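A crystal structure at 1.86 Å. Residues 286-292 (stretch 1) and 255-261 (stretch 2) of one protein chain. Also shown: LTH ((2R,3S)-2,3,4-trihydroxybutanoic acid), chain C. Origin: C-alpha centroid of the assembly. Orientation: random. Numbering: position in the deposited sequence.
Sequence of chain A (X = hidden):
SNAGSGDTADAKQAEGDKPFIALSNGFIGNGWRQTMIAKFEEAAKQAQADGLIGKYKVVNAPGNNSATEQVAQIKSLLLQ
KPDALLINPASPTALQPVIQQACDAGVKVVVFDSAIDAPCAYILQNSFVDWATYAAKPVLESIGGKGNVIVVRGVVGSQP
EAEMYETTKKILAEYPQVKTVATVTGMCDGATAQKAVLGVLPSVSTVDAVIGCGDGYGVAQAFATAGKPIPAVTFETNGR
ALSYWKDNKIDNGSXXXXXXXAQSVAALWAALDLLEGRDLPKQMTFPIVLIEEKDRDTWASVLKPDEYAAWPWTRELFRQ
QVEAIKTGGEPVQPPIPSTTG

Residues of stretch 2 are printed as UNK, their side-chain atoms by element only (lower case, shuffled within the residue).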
# COMPACT_ATOMS: atom_id res chain seq x y z
N PHE A 286 -8.86 -7.75 -1.76
CA PHE A 286 -9.06 -7.49 -0.35
C PHE A 286 -9.26 -5.97 -0.13
O PHE A 286 -9.00 -5.17 -1.04
CB PHE A 286 -7.86 -8.02 0.46
CG PHE A 286 -7.98 -9.47 0.85
CD1 PHE A 286 -8.14 -10.46 -0.10
CD2 PHE A 286 -7.92 -9.85 2.19
CE1 PHE A 286 -8.26 -11.80 0.25
CE2 PHE A 286 -8.04 -11.19 2.56
CZ PHE A 286 -8.22 -12.16 1.59
N PRO A 287 -9.72 -5.57 1.07
CA PRO A 287 -10.13 -4.19 1.30
C PRO A 287 -9.01 -3.24 1.67
O PRO A 287 -8.12 -3.57 2.46
CB PRO A 287 -11.11 -4.30 2.48
CG PRO A 287 -10.63 -5.50 3.23
CD PRO A 287 -10.19 -6.46 2.16
N ILE A 288 -9.12 -2.02 1.13
CA ILE A 288 -8.24 -0.92 1.53
C ILE A 288 -8.60 -0.44 2.96
O ILE A 288 -9.52 -0.98 3.59
CB ILE A 288 -8.37 0.26 0.55
CG1 ILE A 288 -9.82 0.77 0.50
CG2 ILE A 288 -7.88 -0.13 -0.85
CD1 ILE A 288 -9.98 2.09 -0.24
N VAL A 289 -7.86 0.56 3.45
CA VAL A 289 -8.08 1.17 4.77
C VAL A 289 -8.45 2.64 4.57
O VAL A 289 -7.58 3.51 4.40
CB VAL A 289 -6.84 1.07 5.70
CG1 VAL A 289 -7.18 1.58 7.09
CG2 VAL A 289 -6.33 -0.37 5.76
N LEU A 290 -9.75 2.91 4.55
CA LEU A 290 -10.27 4.27 4.47
C LEU A 290 -10.58 4.75 5.89
O LEU A 290 -11.37 4.13 6.58
CB LEU A 290 -11.52 4.29 3.59
CG LEU A 290 -12.35 5.57 3.54
CD1 LEU A 290 -11.61 6.67 2.80
CD2 LEU A 290 -13.72 5.28 2.91
N ILE A 291 -9.94 5.83 6.31
CA ILE A 291 -10.16 6.40 7.64
C ILE A 291 -10.97 7.68 7.49
O ILE A 291 -10.42 8.75 7.28
CB ILE A 291 -8.84 6.65 8.38
CG1 ILE A 291 -8.06 5.34 8.47
CG2 ILE A 291 -9.10 7.17 9.79
CD1 ILE A 291 -6.68 5.47 9.05
N GLU A 292 -12.29 7.54 7.57
CA GLU A 292 -13.17 8.70 7.63
C GLU A 292 -13.12 9.32 9.02
O GLU A 292 -12.61 8.71 9.96
CB GLU A 292 -14.59 8.29 7.24
CG GLU A 292 -14.66 7.89 5.78
CD GLU A 292 -16.07 7.59 5.34
OE1 GLU A 292 -16.67 6.62 5.85
OE2 GLU A 292 -16.56 8.33 4.47
N UNK A 255 -7.74 14.14 3.72
CA UNK A 255 -8.25 12.76 3.84
C UNK A 255 -7.15 11.82 4.30
O UNK A 255 -5.96 12.17 4.29
c UNK A 255 -10.07 13.08 2.17
c UNK A 255 -8.86 12.25 2.53
c UNK A 255 -7.81 12.25 1.41
N UNK A 256 -7.54 10.63 4.75
CA UNK A 256 -6.60 9.59 5.13
C UNK A 256 -7.09 8.25 4.62
O UNK A 256 -8.00 7.63 5.21
c UNK A 256 -6.43 9.54 6.64
N UNK A 257 -6.49 7.80 3.53
CA UNK A 257 -6.84 6.51 2.90
C UNK A 257 -5.58 5.88 2.27
O UNK A 257 -4.76 6.56 1.68
c UNK A 257 -7.97 6.69 1.85
c UNK A 257 -7.60 7.75 0.81
c UNK A 257 -8.31 5.36 1.19
N UNK A 258 -5.41 4.57 2.46
CA UNK A 258 -4.32 3.83 1.82
C UNK A 258 -4.77 2.40 1.69
O UNK A 258 -5.77 1.98 2.29
c UNK A 258 0.31 4.82 1.80
c UNK A 258 -2.45 5.20 2.88
c UNK A 258 -3.01 3.82 2.65
se UNK A 258 -0.60 5.16 3.54
N UNK A 259 -4.04 1.65 0.88
CA UNK A 259 -4.10 0.20 0.89
C UNK A 259 -3.72 -0.37 2.26
O UNK A 259 -3.17 0.36 3.13
o UNK A 259 -1.82 0.07 0.06
c UNK A 259 -3.16 -0.36 -0.18
N UNK A 260 -3.97 -1.66 2.41
CA UNK A 260 -3.74 -2.41 3.65
C UNK A 260 -2.37 -3.04 3.66
O UNK A 260 -2.09 -3.93 2.86
c UNK A 260 -4.81 -3.51 3.75
c UNK A 260 -4.65 -4.41 4.97
o UNK A 260 -4.05 -4.01 6.01
o UNK A 260 -5.16 -5.54 4.91
N UNK A 261 -1.48 -2.58 4.57
CA UNK A 261 -0.16 -3.21 4.67
C UNK A 261 -0.24 -4.69 5.00
O UNK A 261 0.66 -5.44 4.61
c UNK A 261 0.53 -2.44 5.82
c UNK A 261 -0.20 -1.16 5.91
c UNK A 261 -1.62 -1.46 5.51
O1 LTH C . 2.40 2.64 -0.22
C1 LTH C . 2.95 1.61 -0.76
O LTH C . 4.17 1.34 -0.75
C2 LTH C . 2.04 0.54 -1.41
O2 LTH C . 2.82 -0.52 -2.01
C3 LTH C . 1.16 1.13 -2.49
O3 LTH C . 1.97 1.72 -3.50
C4 LTH C . 0.33 -0.00 -3.13
O4 LTH C . -0.55 -0.49 -2.08
O HOH W 1 -10.43 10.36 5.01
O HOH W 2 -6.71 -5.82 2.56

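Position 255 carries three side-chain carbons, one attached to CA and bearing the other two. This fork at the first carbon identifies Val-255, whose side chain points sideways and makes no contact with stretch 1.

At position 256 the side chain is a single carbon, CB, which lies 4.1 Å from CB of Ile-291; the residue is Ala-256. Its backbone is well used: Ile-291 N donates to Ala-256 O at 2.9 Å, and a water accepts from Ala-256 N (2.9 Å) and donates to Ile-291 O (2.8 Å), so that the water completes, on the same residue pair, the link that Ala-256 N and Ile-291 O do not make directly.

Position 257 again has three carbons branching at CB. CB lies 3.8 Å from CD1 of Leu-290, and one of the two outer carbons approaches CD1 of Ile-288 at 3.9 Å. This is Val-257, with chi1 in the p well and CG2 as the atom facing Ile-288. Its CA also makes a CA-H...O contact with Val-289 O at 3.4 Å.

The side chain at position 258 is an unbranched run of two carbons, a selenium and a terminal carbon. Selenium in that place marks selenomethionine, Met-258. Its CE comes within 3.6 Å of O1 of the bound trihydroxybutanoic acid, whereas stretch 1 is held by its backbone: Met-258 N donates to Val-289 O at 3.1 Å, and Val-289 N donates to Met-258 O at 2.8 Å.

Position 259 has one carbon followed by one oxygen, hence Ser-259. Its CA-to-CB bond points away from stretch 1, and OG donates a hydrogen bond to O4 of the ligand at 2.6 Å.

At position 260 two carbons lead to a pair of oxygens on the second, a short carboxylate: Asp-260. Its CB packs 4.0 Å from CG2 of Val-289 and 3.6 Å from Pro-287 O. A water donates to both Asp-260 OD2 (2.8 Å) and Pro-287 O (2.7 Å), bridging the stretches beyond the strand pairing.

Three carbons at position 261 close a ring onto the backbone N, giving Pro-261, which makes no contact with stretch 1.

The contact is a short antiparallel pairing. Val-289 and Met-258 form the hydrogen-bonded pair, with side chains on one face of the sheet; Leu-290 and Val-257, the next pair, point to the other. Three backbone hydrogen bonds set the register, apolar packing of Ile-288 and Leu-290 against Val-257 and of Ile-291 against Ala-256 reinforces it, and one water at each end of the pairing, at Ala-256/Ile-291 and at Asp-260/Pro-287, links the chains as well. Together the stretches bury 413 Å².

Stretch 2 (255-261) VAVMSDP
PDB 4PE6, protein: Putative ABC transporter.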